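Local coordinates for hypothetical protein (Pyrococcus furiosus, PDB 1YB3), which is of unknown function and belongs to the DUF3201 family of conserved proteins, here from a hyperthermophilic archaeon, at residues F87-E92 with I145-D150. Numbering follows the deposited sequence.
Sequences FAFPKE and INFEVD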
ATOM      1  N   PHE A  87      -4.722   1.044   0.981  1.00 16.00           N
ATOM      2  CA  PHE A  87      -6.025   1.514   1.432  1.00 16.10           C
ATOM      3  C   PHE A  87      -6.581   0.542   2.446  1.00 15.25           C
ATOM      4  O   PHE A  87      -6.451  -0.673   2.262  1.00 17.99           O
ATOM      5  CB  PHE A  87      -7.004   1.601   0.266  1.00 17.61           C
ATOM      6  CG  PHE A  87      -6.864   2.874  -0.537  1.00 16.34           C
ATOM      7  CD1 PHE A  87      -7.600   3.993  -0.189  1.00 15.80           C
ATOM      8  CD2 PHE A  87      -6.011   2.929  -1.626  1.00 20.02           C
ATOM      9  CE1 PHE A  87      -7.485   5.184  -0.907  1.00 20.74           C
ATOM     10  CE2 PHE A  87      -5.889   4.137  -2.369  1.00 22.03           C
ATOM     11  CZ  PHE A  87      -6.628   5.239  -1.996  1.00 18.67           C
ATOM     12  N   ALA A  88      -7.209   1.094   3.482  1.00 17.40           N
ATOM     13  CA  ALA A  88      -7.834   0.307   4.547  1.00 18.63           C
ATOM     14  C   ALA A  88      -9.336   0.410   4.401  1.00 19.94           C
ATOM     15  O   ALA A  88      -9.871   1.522   4.215  1.00 19.84           O
ATOM     16  CB  ALA A  88      -7.407   0.830   5.913  1.00 22.79           C
ATOM     17  N   PHE A  89     -10.024  -0.724   4.535  1.00 19.15           N
ATOM     18  CA  PHE A  89     -11.482  -0.752   4.489  1.00 18.97           C
ATOM     19  C   PHE A  89     -12.034  -1.583   5.660  1.00 22.90           C
ATOM     20  O   PHE A  89     -11.416  -2.597   6.028  1.00 22.36           O
ATOM     21  CB  PHE A  89     -11.979  -1.354   3.177  1.00 20.22           C
ATOM     22  CG  PHE A  89     -11.520  -0.611   1.941  1.00 20.62           C
ATOM     23  CD1 PHE A  89     -12.009   0.669   1.660  1.00 21.51           C
ATOM     24  CD2 PHE A  89     -10.637  -1.204   1.043  1.00 21.20           C
ATOM     25  CE1 PHE A  89     -11.578   1.356   0.503  1.00 19.42           C
ATOM     26  CE2 PHE A  89     -10.228  -0.530  -0.110  1.00 21.04           C
ATOM     27  CZ  PHE A  89     -10.704   0.754  -0.367  1.00 19.98           C
ATOM     28  N   PRO A  90     -13.188  -1.166   6.233  1.00 26.28           N
ATOM     29  CA  PRO A  90     -13.824  -2.011   7.253  1.00 26.62           C
ATOM     30  C   PRO A  90     -14.210  -3.377   6.679  1.00 26.15           C
ATOM     31  O   PRO A  90     -14.738  -3.476   5.576  1.00 24.58           O
ATOM     32  CB  PRO A  90     -15.078  -1.216   7.657  1.00 28.62           C
ATOM     33  CG  PRO A  90     -14.840   0.177   7.207  1.00 30.10           C
ATOM     34  CD  PRO A  90     -13.964   0.065   5.977  1.00 27.79           C
ATOM     35  N   LYS A  91     -13.941  -4.431   7.448  1.00 27.69           N
ATOM     36  CA  LYS A  91     -14.218  -5.801   7.034  1.00 29.46           C
ATOM     37  C   LYS A  91     -15.658  -5.984   6.518  1.00 29.42           C
ATOM     38  O   LYS A  91     -15.881  -6.684   5.531  1.00 29.47           O
ATOM     39  CB  LYS A  91     -13.924  -6.747   8.221  1.00 31.56           C
ATOM     40  CG  LYS A  91     -14.186  -8.227   8.004  1.00 34.89           C
ATOM     41  CD  LYS A  91     -13.687  -9.074   9.209  1.00 33.67           C
ATOM     42  CE  LYS A  91     -14.544  -8.903  10.463  1.00 36.37           C
ATOM     43  NZ  LYS A  91     -14.201  -9.909  11.540  1.00 36.01           N
ATOM     44  N   GLU A  92     -16.625  -5.347   7.178  1.00 32.69           N
ATOM     45  CA  GLU A  92     -18.047  -5.540   6.833  1.00 34.07           C
ATOM     46  C   GLU A  92     -18.421  -4.981   5.456  1.00 32.80           C
ATOM     47  O   GLU A  92     -19.455  -5.342   4.903  1.00 33.45           O
ATOM     48  CB  GLU A  92     -18.977  -4.981   7.924  1.00 35.51           C
ATOM     49  CG  GLU A  92     -18.993  -3.460   8.060  1.00 40.09           C
ATOM     50  CD  GLU A  92     -17.977  -2.925   9.065  1.00 43.13           C
ATOM     51  OE1 GLU A  92     -17.111  -3.699   9.551  1.00 43.58           O
ATOM     52  OE2 GLU A  92     -18.053  -1.712   9.371  1.00 45.60           O
ATOM     53  N   ILE A 145      -9.078  -3.913   7.161  1.00 20.77           N
ATOM     54  CA  ILE A 145      -8.235  -4.739   6.302  1.00 16.89           C
ATOM     55  C   ILE A 145      -7.521  -3.826   5.314  1.00 20.43           C
ATOM     56  O   ILE A 145      -8.172  -3.035   4.631  1.00 19.61           O
ATOM     57  CB  ILE A 145      -9.053  -5.801   5.506  1.00 19.57           C
ATOM     58  CG1 ILE A 145     -10.025  -6.594   6.422  1.00 22.07           C
ATOM     59  CG2 ILE A 145      -8.137  -6.715   4.663  1.00 19.75           C
ATOM     60  CD1 ILE A 145      -9.374  -7.263   7.672  1.00 23.89           C
ATOM     61  N   ASN A 146      -6.196  -3.949   5.256  1.00 17.20           N
ATOM     62  CA  ASN A 146      -5.351  -3.126   4.398  1.00 18.54           C
ATOM     63  C   ASN A 146      -4.934  -3.873   3.150  1.00 16.16           C
ATOM     64  O   ASN A 146      -4.586  -5.069   3.203  1.00 17.24           O
ATOM     65  CB  ASN A 146      -4.084  -2.700   5.138  1.00 20.37           C
ATOM     66  CG  ASN A 146      -4.368  -1.790   6.295  1.00 22.92           C
ATOM     67  OD1 ASN A 146      -4.450  -0.584   6.139  1.00 23.74           O
ATOM     68  ND2 ASN A 146      -4.498  -2.369   7.487  1.00 25.98           N
ATOM     69  N   PHE A 147      -4.941  -3.157   2.012  1.00 15.17           N
ATOM     70  CA  PHE A 147      -4.533  -3.690   0.720  1.00 15.54           C
ATOM     71  C   PHE A 147      -3.405  -2.797   0.246  1.00 16.01           C
ATOM     72  O   PHE A 147      -3.636  -1.624  -0.028  1.00 15.94           O
ATOM     73  CB  PHE A 147      -5.707  -3.602  -0.267  1.00 17.47           C
ATOM     74  CG  PHE A 147      -6.889  -4.428   0.158  1.00 15.32           C
ATOM     75  CD1 PHE A 147      -7.089  -5.708  -0.369  1.00 18.81           C
ATOM     76  CD2 PHE A 147      -7.761  -3.947   1.158  1.00 15.64           C
ATOM     77  CE1 PHE A 147      -8.169  -6.506   0.072  1.00 18.28           C
ATOM     78  CE2 PHE A 147      -8.827  -4.722   1.612  1.00 16.71           C
ATOM     79  CZ  PHE A 147      -9.033  -6.011   1.063  1.00 18.97           C
ATOM     80  N   GLU A 148      -2.186  -3.336   0.227  1.00 15.95           N
ATOM     81  CA  GLU A 148      -0.980  -2.580  -0.136  1.00 16.39           C
ATOM     82  C   GLU A 148      -0.398  -3.093  -1.455  1.00 15.20           C
ATOM     83  O   GLU A 148      -0.235  -4.298  -1.643  1.00 18.03           O
ATOM     84  CB  GLU A 148       0.111  -2.661   0.973  1.00 15.46           C
ATOM     85  CG  GLU A 148       1.441  -2.076   0.515  1.00 16.43           C
ATOM     86  CD  GLU A 148       2.537  -2.063   1.596  1.00 18.64           C
ATOM     87  OE1 GLU A 148       2.182  -2.082   2.798  1.00 21.24           O
ATOM     88  OE2 GLU A 148       3.735  -2.016   1.245  1.00 22.08           O
ATOM     89  N   VAL A 149      -0.101  -2.171  -2.371  1.00 15.48           N
ATOM     90  CA  VAL A 149       0.566  -2.515  -3.618  1.00 15.89           C
ATOM     91  C   VAL A 149       1.931  -1.810  -3.644  1.00 14.27           C
ATOM     92  O   VAL A 149       1.999  -0.594  -3.407  1.00 14.79           O
ATOM     93  CB  VAL A 149      -0.309  -2.099  -4.829  1.00 16.36           C
ATOM     94  CG1 VAL A 149       0.397  -2.429  -6.131  1.00 17.12           C
ATOM     95  CG2 VAL A 149      -1.734  -2.775  -4.722  1.00 16.04           C
ATOM     96  N   ASP A 150       2.991  -2.581  -3.910  1.00 16.77           N
ATOM     97  CA  ASP A 150       4.377  -2.067  -3.974  1.00 18.55           C
ATOM     98  C   ASP A 150       4.850  -1.979  -5.432  1.00 19.29           C
ATOM     99  O   ASP A 150       4.518  -2.854  -6.252  1.00 18.77           O
ATOM    100  CB  ASP A 150       5.334  -2.967  -3.185  1.00 20.45           C
ATOM    101  CG  ASP A 150       5.056  -2.960  -1.681  1.00 21.72           C
ATOM    102  OD1 ASP A 150       4.238  -2.137  -1.229  1.00 17.48           O
ATOM    103  OD2 ASP A 150       5.672  -3.785  -0.962  1.00 24.18           O
TER
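Two neighbouring strands of the antiparallel sheet are joined here, with Phe87 and Phe89 of strand 82-90 set against Phe147 and Ile145 of strand 144-150. The register is fixed by two hydrogen-bonded pairs, each closed by reciprocal backbone bonds. In the first, Phe87 N donates to Phe147 O (3.1 Å) and Phe147 N to Phe87 O (2.9 Å). The second joins Phe89 N to Ile145 O (3.0 Å) and Ile145 N to Phe89 O (2.9 Å), the last with an N-H...O angle of 178°, nearly straight at the hydrogen. Between them lies the non-hydrogen-bonded pair Ala88-Asn146, whose CA atoms lie 4.2 Å apart. Two CA-H...O contacts supplement the ladder here: Asn146 CA approaches Phe87 O, and Ala88 CA approaches Ile145 O, both at 3.4 Å.

In chain order these are the fourth and last strands of a seven-stranded sheet, made adjacent although 52 residues, including helices 96-105 and 130-138, intervene between the segments. On the face bearing Phe87, Phe89, Ile145 and Phe147, the Phe89 and Phe147 side chains cross at about a right angle, with CD2 of Phe89 4.0 Å from CD2 of Phe147. Phe147 CG, anti to its carbonyl carbon (chi1 -63°), stands beside its own backbone N, which is bonded to Phe87 O; that oxygen lies at the edge of the Phe147 ring, in plane. CE2 of the same ring meets the edge of the Phe89 ring in that ring's plane. Helices cover this face: Phe98 meets the Phe147 ring edge-to-face, and Phe165 lies nearly parallel to the Phe87 ring. On the opposite face, the Asn146 amide reaches across to Ala88, placing OD1 3.3 Å from Ala88 CB, while its ND2 makes a weak hydrogen bond to Gly113 O.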